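Local coordinates for protein gluconokinase (Sinorhizobium meliloti, PDB 3T61) that probably catalyses the ATP-dependent phosphorylation of D-gluconate to 6-phospho-D-gluconate, at residues S32-A37 with Q164-I169; W73-A78 with V91-L96; V123-M128 with S139-Q144. All coordinates share one frame; numbering follows the deposited sequence.

Contact 1 (S32-A37 with Q164-I169); sequences SSVGEA and QPLAEI. With PO4 (phosphate ion), chain C.
The helix that follows the probable P-loop (Walker A motif), here 31-42, packs through V34 and S33 against L166 and I169 from the start of the C-terminal helix 166-187. Sequence and bound anion both fit a P-loop, and the pair is an example of an early and a late helix, far apart in the chain, that meet over strand 113-118 of the parallel sheet. V34 touches through one branch, and L166 is an equal partner in the contact. With CG1 of V34 anti to the backbone N (chi1 177°), its other methyl, CG2, is turned to the C-terminal helix and touches two partners, lying 4.0 Å from L166 CD1 and 4.0 Å from I169 CG2. The two neighbours approach differently, since the L166 side chain runs past V34 in the opposite direction, whereas that of I169 crosses it at about a right angle. L166 CD1 also reaches the CB of S33, a looser approach of 4.3 Å. On the sheet side of this apolar patch V34 and I169 both rest on L117 of strand 113-118, while S33 and I169 touch R131 and R127 of helix 121-132. At the N-terminal end of the late helix, P165 occupies the N-cap position, and its carbonyl O accepts from the backbone N of both E168 and I169. A phosphate ion, probably from the crystallisation liquor, lies where P-loop enzymes usually hold a nucleotide phosphate, gripped also by K31 NZ and the amides of G28 and G30. The start of helix 31-42 is directed at this anion, and its dipole would probably favour the negative charge. S32 N donates to phosphate O1 at 3.2 Å, with a nearly straight N-H...O angle of 171°.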
ATOM      1  N   SER A  32      -9.719  10.341   1.163  1.00 28.66           N
ATOM      2  CA  SER A  32      -9.198  10.627   2.503  1.00 31.63           C
ATOM      3  C   SER A  32      -9.394  12.088   2.931  1.00 30.98           C
ATOM      4  O   SER A  32      -9.760  12.335   4.080  1.00 30.70           O
ATOM      5  CB  SER A  32      -7.713  10.231   2.622  1.00 29.72           C
ATOM      6  OG  SER A  32      -6.932  10.915   1.659  1.00 36.10           O
ATOM      7  N   SER A  33      -9.142  13.057   2.049  1.00 30.13           N
ATOM      8  CA  SER A  33      -9.340  14.460   2.442  1.00 30.78           C
ATOM      9  C   SER A  33     -10.811  14.741   2.773  1.00 29.67           C
ATOM     10  O   SER A  33     -11.133  15.360   3.787  1.00 27.32           O
ATOM     11  CB  SER A  33      -8.886  15.408   1.331  1.00 31.39           C
ATOM     12  OG  SER A  33      -7.499  15.270   1.084  1.00 38.42           O
ATOM     13  N   VAL A  34     -11.697  14.276   1.899  1.00 27.95           N
ATOM     14  CA  VAL A  34     -13.124  14.477   2.087  1.00 29.02           C
ATOM     15  C   VAL A  34     -13.619  13.676   3.278  1.00 28.78           C
ATOM     16  O   VAL A  34     -14.396  14.174   4.102  1.00 25.70           O
ATOM     17  CB  VAL A  34     -13.914  14.045   0.835  1.00 28.97           C
ATOM     18  CG1 VAL A  34     -15.403  14.192   1.091  1.00 27.86           C
ATOM     19  CG2 VAL A  34     -13.478  14.872  -0.374  1.00 26.28           C
ATOM     20  N   GLY A  35     -13.153  12.429   3.363  1.00 28.05           N
ATOM     21  CA  GLY A  35     -13.542  11.559   4.459  1.00 28.99           C
ATOM     22  C   GLY A  35     -13.181  12.138   5.814  1.00 29.97           C
ATOM     23  O   GLY A  35     -13.964  12.067   6.764  1.00 27.24           O
ATOM     24  N   GLU A  36     -11.994  12.724   5.912  1.00 31.11           N
ATOM     25  CA  GLU A  36     -11.570  13.296   7.176  1.00 35.64           C
ATOM     26  C   GLU A  36     -12.408  14.518   7.536  1.00 34.39           C
ATOM     27  O   GLU A  36     -12.825  14.668   8.682  1.00 34.07           O
ATOM     28  CB  GLU A  36     -10.077  13.628   7.120  1.00 38.39           C
ATOM     29  CG  GLU A  36      -9.237  12.375   6.909  1.00 45.45           C
ATOM     30  CD  GLU A  36      -7.757  12.642   6.736  1.00 49.15           C
ATOM     31  OE1 GLU A  36      -7.393  13.459   5.862  1.00 50.78           O
ATOM     32  OE2 GLU A  36      -6.956  12.019   7.468  1.00 52.93           O
ATOM     33  N   ALA A  37     -12.678  15.376   6.557  1.00 33.96           N
ATOM     34  CA  ALA A  37     -13.489  16.567   6.806  1.00 33.59           C
ATOM     35  C   ALA A  37     -14.903  16.161   7.245  1.00 32.71           C
ATOM     36  O   ALA A  37     -15.418  16.693   8.220  1.00 33.15           O
ATOM     37  CB  ALA A  37     -13.537  17.453   5.548  1.00 32.41           C
ATOM     38  N   GLN A 164     -14.172  21.208  -8.321  1.00 31.62           N
ATOM     39  CA  GLN A 164     -14.530  22.380  -7.522  1.00 32.52           C
ATOM     40  C   GLN A 164     -13.704  22.403  -6.234  1.00 32.42           C
ATOM     41  O   GLN A 164     -13.073  21.414  -5.886  1.00 31.86           O
ATOM     42  CB  GLN A 164     -16.030  22.371  -7.192  1.00 32.78           C
ATOM     43  CG  GLN A 164     -16.578  21.065  -6.617  1.00 33.74           C
ATOM     44  CD  GLN A 164     -18.094  21.108  -6.386  1.00 34.88           C
ATOM     45  OE1 GLN A 164     -18.769  20.073  -6.408  1.00 33.05           O
ATOM     46  NE2 GLN A 164     -18.626  22.301  -6.151  1.00 30.08           N
ATOM     47  N   PRO A 165     -13.686  23.540  -5.520  1.00 32.73           N
ATOM     48  CA  PRO A 165     -12.910  23.618  -4.277  1.00 33.19           C
ATOM     49  C   PRO A 165     -13.261  22.526  -3.276  1.00 33.20           C
ATOM     50  O   PRO A 165     -14.432  22.143  -3.137  1.00 31.34           O
ATOM     51  CB  PRO A 165     -13.245  25.008  -3.746  1.00 33.43           C
ATOM     52  CG  PRO A 165     -13.434  25.794  -5.008  1.00 35.26           C
ATOM     53  CD  PRO A 165     -14.241  24.857  -5.878  1.00 32.21           C
ATOM     54  N   LEU A 166     -12.239  22.034  -2.580  1.00 32.35           N
ATOM     55  CA  LEU A 166     -12.418  20.990  -1.570  1.00 33.20           C
ATOM     56  C   LEU A 166     -13.483  21.357  -0.539  1.00 32.85           C
ATOM     57  O   LEU A 166     -14.291  20.517  -0.142  1.00 31.95           O
ATOM     58  CB  LEU A 166     -11.094  20.714  -0.840  1.00 34.19           C
ATOM     59  CG  LEU A 166     -11.173  19.781   0.378  1.00 35.55           C
ATOM     60  CD1 LEU A 166     -11.674  18.402  -0.044  1.00 30.69           C
ATOM     61  CD2 LEU A 166      -9.795  19.685   1.028  1.00 36.81           C
ATOM     62  N   ALA A 167     -13.484  22.612  -0.104  1.00 32.51           N
ATOM     63  CA  ALA A 167     -14.455  23.065   0.889  1.00 34.99           C
ATOM     64  C   ALA A 167     -15.882  22.961   0.353  1.00 34.53           C
ATOM     65  O   ALA A 167     -16.823  22.776   1.117  1.00 34.85           O
ATOM     66  CB  ALA A 167     -14.151  24.508   1.303  1.00 36.33           C
ATOM     67  N   GLU A 168     -16.034  23.086  -0.962  1.00 34.05           N
ATOM     68  CA  GLU A 168     -17.344  22.995  -1.594  1.00 33.25           C
ATOM     69  C   GLU A 168     -17.737  21.536  -1.708  1.00 32.85           C
ATOM     70  O   GLU A 168     -18.906  21.188  -1.533  1.00 33.58           O
ATOM     71  CB  GLU A 168     -17.329  23.616  -2.997  1.00 33.01           C
ATOM     72  CG  GLU A 168     -17.220  25.136  -3.044  1.00 35.26           C
ATOM     73  CD  GLU A 168     -18.340  25.843  -2.297  1.00 35.11           C
ATOM     74  OE1 GLU A 168     -19.514  25.418  -2.382  1.00 35.96           O
ATOM     75  OE2 GLU A 168     -18.044  26.846  -1.630  1.00 40.11           O
ATOM     76  N   ILE A 169     -16.765  20.683  -2.020  1.00 30.20           N
ATOM     77  CA  ILE A 169     -17.042  19.258  -2.142  1.00 29.17           C
ATOM     78  C   ILE A 169     -17.558  18.721  -0.806  1.00 28.58           C
ATOM     79  O   ILE A 169     -18.497  17.926  -0.761  1.00 28.13           O
ATOM     80  CB  ILE A 169     -15.778  18.459  -2.549  1.00 27.25           C
ATOM     81  CG1 ILE A 169     -15.318  18.863  -3.953  1.00 24.29           C
ATOM     82  CG2 ILE A 169     -16.077  16.965  -2.529  1.00 24.57           C
ATOM     83  CD1 ILE A 169     -13.935  18.322  -4.313  1.00 21.79           C
TER
HETATM   84  P   PO4 C 300      -7.613   9.152  -2.626  1.00 28.23           P
HETATM   85  O1  PO4 C 300      -7.498   9.355  -0.984  1.00 32.92           O
HETATM   86  O2  PO4 C 300      -9.111   8.730  -3.095  1.00 31.49           O
HETATM   87  O3  PO4 C 300      -7.299  10.557  -3.238  1.00 34.71           O
HETATM   88  O4  PO4 C 300      -6.655   7.992  -3.202  1.00 34.62           O

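Contact 2 (W73-A78 with V91-L96); sequences WPWLAA and VSCSAL
W75 extends from helix 69-83 to C93 and S94, in the turn that follows strand 90-92. Its CB is directed toward that turn, and CG lies anti to the backbone N (chi1 167°), which carries the indole outward from the helix. On the five-membered ring, NE1 donates to the carbonyl O of G49, which, with H53 stacked on the indole, helps to fix the ring's rotation. Further out, CZ2 lies 3.9 Å from C93 SG. At the tip, CH2 meets two groups: C93 SG at 3.6 Å, and S94 OG at 3.4 Å, the hydroxyl lying at the ring edge near its plane. Its neighbour CZ3 is 4.0 Å from S94 OG. The sulfur-aromatic contact is oblique, with SG 36° off the normal of the six-membered ring. L76 CD2 touches the same sulfur at 4.1 Å. With an alanine here, C93 SG and S94 OG would probably lose their aromatic neighbour, and G49 O its indole donor. L76 also leans on Y100 of helix 98-106. Backbone bonds tie C93 to V23 of strand 21-24 and S94 to G25 of the probable P-loop, so helix 69-83 packs on a turn beside that loop.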
ATOM      1  N   TRP A  73     -11.494  -8.843  -1.819  1.00 27.46           N
ATOM      2  CA  TRP A  73     -12.413  -9.418  -0.838  1.00 27.21           C
ATOM      3  C   TRP A  73     -11.946  -9.470   0.613  1.00 25.70           C
ATOM      4  O   TRP A  73     -12.686  -9.078   1.507  1.00 26.15           O
ATOM      5  CB  TRP A  73     -12.883 -10.788  -1.313  1.00 24.84           C
ATOM      6  CG  TRP A  73     -13.968 -10.628  -2.304  1.00 25.34           C
ATOM      7  CD1 TRP A  73     -13.962 -11.042  -3.603  1.00 27.18           C
ATOM      8  CD2 TRP A  73     -15.195  -9.919  -2.111  1.00 24.71           C
ATOM      9  NE1 TRP A  73     -15.110 -10.631  -4.232  1.00 26.87           N
ATOM     10  CE2 TRP A  73     -15.883  -9.940  -3.340  1.00 25.96           C
ATOM     11  CE3 TRP A  73     -15.778  -9.266  -1.018  1.00 24.32           C
ATOM     12  CZ2 TRP A  73     -17.131  -9.330  -3.508  1.00 26.94           C
ATOM     13  CZ3 TRP A  73     -17.014  -8.663  -1.183  1.00 24.06           C
ATOM     14  CH2 TRP A  73     -17.678  -8.699  -2.419  1.00 26.93           C
ATOM     15  N   PRO A  74     -10.720  -9.943   0.876  1.00 26.78           N
ATOM     16  CA  PRO A  74     -10.376  -9.938   2.304  1.00 28.01           C
ATOM     17  C   PRO A  74     -10.247  -8.517   2.865  1.00 27.74           C
ATOM     18  O   PRO A  74     -10.465  -8.275   4.058  1.00 26.49           O
ATOM     19  CB  PRO A  74      -9.066 -10.744   2.363  1.00 28.92           C
ATOM     20  CG  PRO A  74      -8.518 -10.693   0.952  1.00 29.03           C
ATOM     21  CD  PRO A  74      -9.770 -10.755   0.093  1.00 28.45           C
ATOM     22  N   TRP A  75      -9.905  -7.573   1.991  1.00 28.24           N
ATOM     23  CA  TRP A  75      -9.772  -6.171   2.373  1.00 25.34           C
ATOM     24  C   TRP A  75     -11.169  -5.618   2.663  1.00 24.59           C
ATOM     25  O   TRP A  75     -11.402  -4.943   3.671  1.00 21.22           O
ATOM     26  CB  TRP A  75      -9.131  -5.406   1.217  1.00 26.84           C
ATOM     27  CG  TRP A  75      -9.203  -3.910   1.307  1.00 26.01           C
ATOM     28  CD1 TRP A  75      -8.668  -3.117   2.282  1.00 27.41           C
ATOM     29  CD2 TRP A  75      -9.775  -3.022   0.337  1.00 25.68           C
ATOM     30  NE1 TRP A  75      -8.850  -1.789   1.966  1.00 27.38           N
ATOM     31  CE2 TRP A  75      -9.510  -1.705   0.772  1.00 27.49           C
ATOM     32  CE3 TRP A  75     -10.440  -3.215  -0.879  1.00 27.04           C
ATOM     33  CZ2 TRP A  75      -9.943  -0.576   0.049  1.00 28.18           C
ATOM     34  CZ3 TRP A  75     -10.863  -2.089  -1.601  1.00 26.61           C
ATOM     35  CH2 TRP A  75     -10.595  -0.792  -1.140  1.00 24.59           C
ATOM     36  N   LEU A  76     -12.092  -5.918   1.760  1.00 23.35           N
ATOM     37  CA  LEU A  76     -13.474  -5.473   1.889  1.00 25.76           C
ATOM     38  C   LEU A  76     -14.093  -6.066   3.163  1.00 26.65           C
ATOM     39  O   LEU A  76     -14.902  -5.414   3.836  1.00 23.87           O
ATOM     40  CB  LEU A  76     -14.270  -5.882   0.638  1.00 23.50           C
ATOM     41  CG  LEU A  76     -13.883  -5.099  -0.627  1.00 24.61           C
ATOM     42  CD1 LEU A  76     -14.514  -5.736  -1.863  1.00 22.20           C
ATOM     43  CD2 LEU A  76     -14.328  -3.637  -0.473  1.00 22.19           C
ATOM     44  N   ALA A  77     -13.691  -7.293   3.502  1.00 25.91           N
ATOM     45  CA  ALA A  77     -14.196  -7.934   4.711  1.00 27.43           C
ATOM     46  C   ALA A  77     -13.735  -7.112   5.900  1.00 25.99           C
ATOM     47  O   ALA A  77     -14.514  -6.823   6.802  1.00 26.40           O
ATOM     48  CB  ALA A  77     -13.678  -9.365   4.829  1.00 26.85           C
ATOM     49  N   ALA A  78     -12.470  -6.713   5.903  1.00 25.78           N
ATOM     50  CA  ALA A  78     -11.976  -5.918   7.021  1.00 25.28           C
ATOM     51  C   ALA A  78     -12.699  -4.565   7.054  1.00 26.85           C
ATOM     52  O   ALA A  78     -12.956  -4.019   8.134  1.00 26.97           O
ATOM     53  CB  ALA A  78     -10.458  -5.731   6.922  1.00 23.49           C
ATOM     54  N   VAL A  91     -15.415   5.829   6.614  1.00 30.42           N
ATOM     55  CA  VAL A  91     -14.301   5.090   6.033  1.00 30.39           C
ATOM     56  C   VAL A  91     -14.074   5.373   4.559  1.00 30.28           C
ATOM     57  O   VAL A  91     -15.009   5.347   3.768  1.00 30.50           O
ATOM     58  CB  VAL A  91     -14.499   3.550   6.155  1.00 29.90           C
ATOM     59  CG1 VAL A  91     -13.302   2.825   5.542  1.00 27.67           C
ATOM     60  CG2 VAL A  91     -14.677   3.149   7.617  1.00 29.11           C
ATOM     61  N   SER A  92     -12.820   5.626   4.198  1.00 28.71           N
ATOM     62  CA  SER A  92     -12.471   5.848   2.810  1.00 27.99           C
ATOM     63  C   SER A  92     -12.245   4.463   2.184  1.00 26.48           C
ATOM     64  O   SER A  92     -11.481   3.645   2.694  1.00 24.27           O
ATOM     65  CB  SER A  92     -11.207   6.715   2.699  1.00 31.50           C
ATOM     66  OG  SER A  92     -10.092   6.127   3.349  1.00 31.42           O
ATOM     67  N   CYS A  93     -12.932   4.206   1.081  1.00 24.97           N
ATOM     68  CA  CYS A  93     -12.829   2.939   0.392  1.00 23.88           C
ATOM     69  C   CYS A  93     -13.341   3.119  -1.031  1.00 23.92           C
ATOM     70  O   CYS A  93     -14.498   3.470  -1.236  1.00 21.94           O
ATOM     71  CB  CYS A  93     -13.665   1.886   1.135  1.00 24.00           C
ATOM     72  SG  CYS A  93     -13.754   0.312   0.297  1.00 26.06           S
ATOM     73  N   SER A  94     -12.475   2.875  -2.009  1.00 25.32           N
ATOM     74  CA  SER A  94     -12.830   3.025  -3.418  1.00 24.69           C
ATOM     75  C   SER A  94     -14.174   2.388  -3.779  1.00 24.79           C
ATOM     76  O   SER A  94     -14.944   2.972  -4.549  1.00 24.39           O
ATOM     77  CB  SER A  94     -11.709   2.468  -4.303  1.00 21.90           C
ATOM     78  OG  SER A  94     -11.286   1.198  -3.869  1.00 28.43           O
ATOM     79  N   ALA A  95     -14.442   1.194  -3.244  1.00 24.29           N
ATOM     80  CA  ALA A  95     -15.711   0.483  -3.461  1.00 24.13           C
ATOM     81  C   ALA A  95     -16.218   0.556  -4.897  1.00 25.89           C
ATOM     82  O   ALA A  95     -17.399   0.835  -5.144  1.00 21.87           O
ATOM     83  CB  ALA A  95     -16.766   1.050  -2.515  1.00 24.36           C
ATOM     84  N   LEU A  96     -15.323   0.256  -5.830  1.00 26.04           N
ATOM     85  CA  LEU A  96     -15.613   0.337  -7.248  1.00 28.58           C
ATOM     86  C   LEU A  96     -16.765  -0.469  -7.833  1.00 30.41           C
ATOM     87  O   LEU A  96     -17.533   0.062  -8.633  1.00 30.00           O
ATOM     88  CB  LEU A  96     -14.324   0.059  -8.032  1.00 29.50           C
ATOM     89  CG  LEU A  96     -13.154   1.004  -7.713  1.00 29.32           C
ATOM     90  CD1 LEU A  96     -12.062   0.781  -8.723  1.00 29.23           C
ATOM     91  CD2 LEU A  96     -13.609   2.465  -7.753  1.00 29.01           C
TER

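Contact 3 (V123-M128 with S139-Q144); sequences VLAERM and SLLQTQ
L141 pushes its forked end from helix 138-147 against L124 and A125 of helix 121-132, and its two methyls divide the work. CD1 meets the tip of L124, 4.0 Å from that residue's own CD1. CD2 settles on the helix surface itself, 4.0 Å from A125 CB. The same methyl comes within 3.9 Å of the backbone N of A125 and also touches L124 CB. The fork is presented this way because CG of L141 is anti to the backbone N (chi1 -176°), whereas CG of L124 takes the position anti to its own carbonyl carbon, which turns its branches to L141. The two leucine side chains therefore meet at a slant, methyl against methyl, and the small A125 lets the opposing leucine come close to the backbone. The two helices come between strands 113-118 and 157-161 in the sequence of this P-loop kinase fold; the short connection between them probably corresponds to the lid of related kinases, and the contact lies between the helices on either side of it in the chain. L124 also touches V26 of the probable phosphate-binding loop. The same helices face the second subunit, with L140 on G64 and selenomethionine M128 on E63 of that neighbouring chain. Away from the leucines, Q142 NE2 is hydrogen-bonded to E121 OE1. Within helix 138-147, S139 O accepts twice from T143, from OG1 at 3.1 Å and from the backbone N, the two donors arriving from opposite faces of the carbonyl plane, with OG1 tilted 32° out of it.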
ATOM      1  N   VAL A 123      -9.727  15.549 -15.418  1.00 32.03           N
ATOM      2  CA  VAL A 123      -9.817  16.331 -14.193  1.00 32.33           C
ATOM      3  C   VAL A 123      -9.120  15.612 -13.049  1.00 32.06           C
ATOM      4  O   VAL A 123      -8.396  16.228 -12.272  1.00 30.24           O
ATOM      5  CB  VAL A 123     -11.288  16.610 -13.813  1.00 31.57           C
ATOM      6  CG1 VAL A 123     -11.358  17.249 -12.440  1.00 32.70           C
ATOM      7  CG2 VAL A 123     -11.916  17.528 -14.844  1.00 34.26           C
ATOM      8  N   LEU A 124      -9.356  14.307 -12.944  1.00 32.26           N
ATOM      9  CA  LEU A 124      -8.723  13.514 -11.900  1.00 34.92           C
ATOM     10  C   LEU A 124      -7.201  13.608 -12.006  1.00 36.13           C
ATOM     11  O   LEU A 124      -6.524  13.904 -11.023  1.00 34.56           O
ATOM     12  CB  LEU A 124      -9.170  12.051 -12.006  1.00 32.22           C
ATOM     13  CG  LEU A 124     -10.620  11.784 -11.581  1.00 32.07           C
ATOM     14  CD1 LEU A 124     -11.079  10.441 -12.101  1.00 30.29           C
ATOM     15  CD2 LEU A 124     -10.725  11.863 -10.059  1.00 29.22           C
ATOM     16  N   ALA A 125      -6.661  13.374 -13.205  1.00 38.19           N
ATOM     17  CA  ALA A 125      -5.209  13.433 -13.401  1.00 39.64           C
ATOM     18  C   ALA A 125      -4.639  14.802 -13.045  1.00 41.26           C
ATOM     19  O   ALA A 125      -3.624  14.908 -12.355  1.00 40.73           O
ATOM     20  CB  ALA A 125      -4.856  13.084 -14.838  1.00 37.95           C
ATOM     21  N   GLU A 126      -5.305  15.850 -13.515  1.00 43.20           N
ATOM     22  CA  GLU A 126      -4.863  17.209 -13.257  1.00 43.96           C
ATOM     23  C   GLU A 126      -4.859  17.535 -11.772  1.00 43.27           C
ATOM     24  O   GLU A 126      -3.912  18.133 -11.267  1.00 41.58           O
ATOM     25  CB  GLU A 126      -5.766  18.190 -14.012  1.00 46.37           C
ATOM     26  CG  GLU A 126      -5.276  19.635 -14.056  1.00 51.75           C
ATOM     27  CD  GLU A 126      -5.320  20.342 -12.707  1.00 54.89           C
ATOM     28  OE1 GLU A 126      -6.311  20.154 -11.961  1.00 55.59           O
ATOM     29  OE2 GLU A 126      -4.369  21.101 -12.401  1.00 56.75           O
ATOM     30  N   ARG A 127      -5.914  17.143 -11.067  1.00 44.25           N
ATOM     31  CA  ARG A 127      -6.001  17.437  -9.637  1.00 45.88           C
ATOM     32  C   ARG A 127      -4.852  16.812  -8.842  1.00 45.08           C
ATOM     33  O   ARG A 127      -4.325  17.424  -7.909  1.00 44.06           O
ATOM     34  CB  ARG A 127      -7.346  16.962  -9.076  1.00 47.57           C
ATOM     35  CG  ARG A 127      -8.557  17.673  -9.669  1.00 51.58           C
ATOM     36  CD  ARG A 127      -9.864  17.257  -8.974  1.00 54.43           C
ATOM     37  NE  ARG A 127     -10.085  17.928  -7.692  1.00 56.60           N
ATOM     38  CZ  ARG A 127     -10.133  17.316  -6.508  1.00 57.99           C
ATOM     39  NH1 ARG A 127      -9.971  15.998  -6.418  1.00 56.53           N
ATOM     40  NH2 ARG A 127     -10.363  18.025  -5.408  1.00 57.94           N
HETATM   41  N   MSE A 128      -4.467  15.597  -9.212  1.00 43.59           N
HETATM   42  CA  MSE A 128      -3.381  14.910  -8.525  1.00 44.94           C
HETATM   43  C   MSE A 128      -2.046  15.609  -8.740  1.00 46.79           C
HETATM   44  O   MSE A 128      -1.255  15.776  -7.806  1.00 44.53           O
HETATM   45  CB  MSE A 128      -3.315  13.460  -8.991  1.00 44.12           C
HETATM   46  CG  MSE A 128      -4.241  12.558  -8.196  1.00 43.57           C
HETATM   47 SE   MSE A 128      -3.487  12.234  -6.405  1.00 59.37          SE
HETATM   48  CE  MSE A 128      -4.736  13.214  -5.236  1.00 37.28           C
ATOM     49  N   SER A 139      -2.011   4.411 -16.940  1.00 39.31           N
ATOM     50  CA  SER A 139      -2.533   3.057 -16.901  1.00 40.77           C
ATOM     51  C   SER A 139      -3.335   2.817 -15.621  1.00 39.45           C
ATOM     52  O   SER A 139      -4.422   2.253 -15.670  1.00 39.21           O
ATOM     53  CB  SER A 139      -1.388   2.033 -17.028  1.00 41.31           C
ATOM     54  OG  SER A 139      -0.362   2.258 -16.073  1.00 41.02           O
ATOM     55  N   LEU A 140      -2.807   3.256 -14.481  1.00 40.97           N
ATOM     56  CA  LEU A 140      -3.500   3.073 -13.203  1.00 42.03           C
ATOM     57  C   LEU A 140      -4.875   3.730 -13.200  1.00 40.64           C
ATOM     58  O   LEU A 140      -5.877   3.088 -12.886  1.00 39.47           O
ATOM     59  CB  LEU A 140      -2.678   3.649 -12.047  1.00 44.00           C
ATOM     60  CG  LEU A 140      -1.414   2.894 -11.632  1.00 47.74           C
ATOM     61  CD1 LEU A 140      -0.717   3.652 -10.499  1.00 48.18           C
ATOM     62  CD2 LEU A 140      -1.779   1.480 -11.198  1.00 48.19           C
ATOM     63  N   LEU A 141      -4.914   5.010 -13.551  1.00 39.67           N
ATOM     64  CA  LEU A 141      -6.165   5.758 -13.575  1.00 40.16           C
ATOM     65  C   LEU A 141      -7.202   5.176 -14.538  1.00 39.13           C
ATOM     66  O   LEU A 141      -8.370   5.039 -14.183  1.00 36.60           O
ATOM     67  CB  LEU A 141      -5.898   7.227 -13.922  1.00 40.30           C
ATOM     68  CG  LEU A 141      -7.113   8.163 -13.897  1.00 43.51           C
ATOM     69  CD1 LEU A 141      -7.848   8.056 -12.556  1.00 41.72           C
ATOM     70  CD2 LEU A 141      -6.650   9.593 -14.152  1.00 41.49           C
ATOM     71  N   GLN A 142      -6.784   4.815 -15.746  1.00 38.49           N
ATOM     72  CA  GLN A 142      -7.725   4.267 -16.713  1.00 39.94           C
ATOM     73  C   GLN A 142      -8.322   2.949 -16.234  1.00 38.18           C
ATOM     74  O   GLN A 142      -9.520   2.710 -16.376  1.00 36.76           O
ATOM     75  CB  GLN A 142      -7.038   4.108 -18.069  1.00 43.17           C
ATOM     76  CG  GLN A 142      -6.442   5.429 -18.539  1.00 50.51           C
ATOM     77  CD  GLN A 142      -5.949   5.404 -19.970  1.00 53.70           C
ATOM     78  OE1 GLN A 142      -5.142   4.557 -20.352  1.00 55.72           O
ATOM     79  NE2 GLN A 142      -6.426   6.351 -20.769  1.00 55.70           N
ATOM     80  N   THR A 143      -7.491   2.102 -15.643  1.00 37.12           N
ATOM     81  CA  THR A 143      -7.962   0.826 -15.131  1.00 37.55           C
ATOM     82  C   THR A 143      -8.974   1.042 -13.997  1.00 36.35           C
ATOM     83  O   THR A 143      -9.962   0.314 -13.896  1.00 35.87           O
ATOM     84  CB  THR A 143      -6.776  -0.025 -14.650  1.00 38.04           C
ATOM     85  OG1 THR A 143      -5.991  -0.402 -15.785  1.00 38.35           O
ATOM     86  CG2 THR A 143      -7.254  -1.268 -13.938  1.00 36.66           C
ATOM     87  N   GLN A 144      -8.728   2.042 -13.155  1.00 34.98           N
ATOM     88  CA  GLN A 144      -9.643   2.370 -12.057  1.00 36.63           C
ATOM     89  C   GLN A 144     -10.991   2.737 -12.672  1.00 36.35           C
ATOM     90  O   GLN A 144     -12.044   2.216 -12.287  1.00 34.80           O
ATOM     91  CB  GLN A 144      -9.145   3.585 -11.271  1.00 36.55           C
ATOM     92  CG  GLN A 144      -7.950   3.366 -10.360  1.00 38.52           C
ATOM     93  CD  GLN A 144      -8.302   2.606  -9.100  1.00 36.29           C
ATOM     94  OE1 GLN A 144      -8.090   1.404  -9.010  1.00 37.43           O
ATOM     95  NE2 GLN A 144      -8.850   3.307  -8.123  1.00 34.25           N
TER

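The three contacts are spread through a fold built on one five-stranded parallel sheet, their centres about 18 to 20 Å apart. Along the chain, contact 2 closes before contact 3 opens, and both are nested inside the long loop closed by contact 1, which brings helix 31-42 to the C-terminal helix. Contacts 1 and 2 lie on opposite sides of the chain's centre. Nevertheless each pair touches: S32 meets S92, I169 meets R127, and L96 meets Q144. Each has an element at the probable P-loop: S32 belongs to it, S94 is bonded to G25, and L124 rests on V26. The three thus link that loop to different parts of the fold.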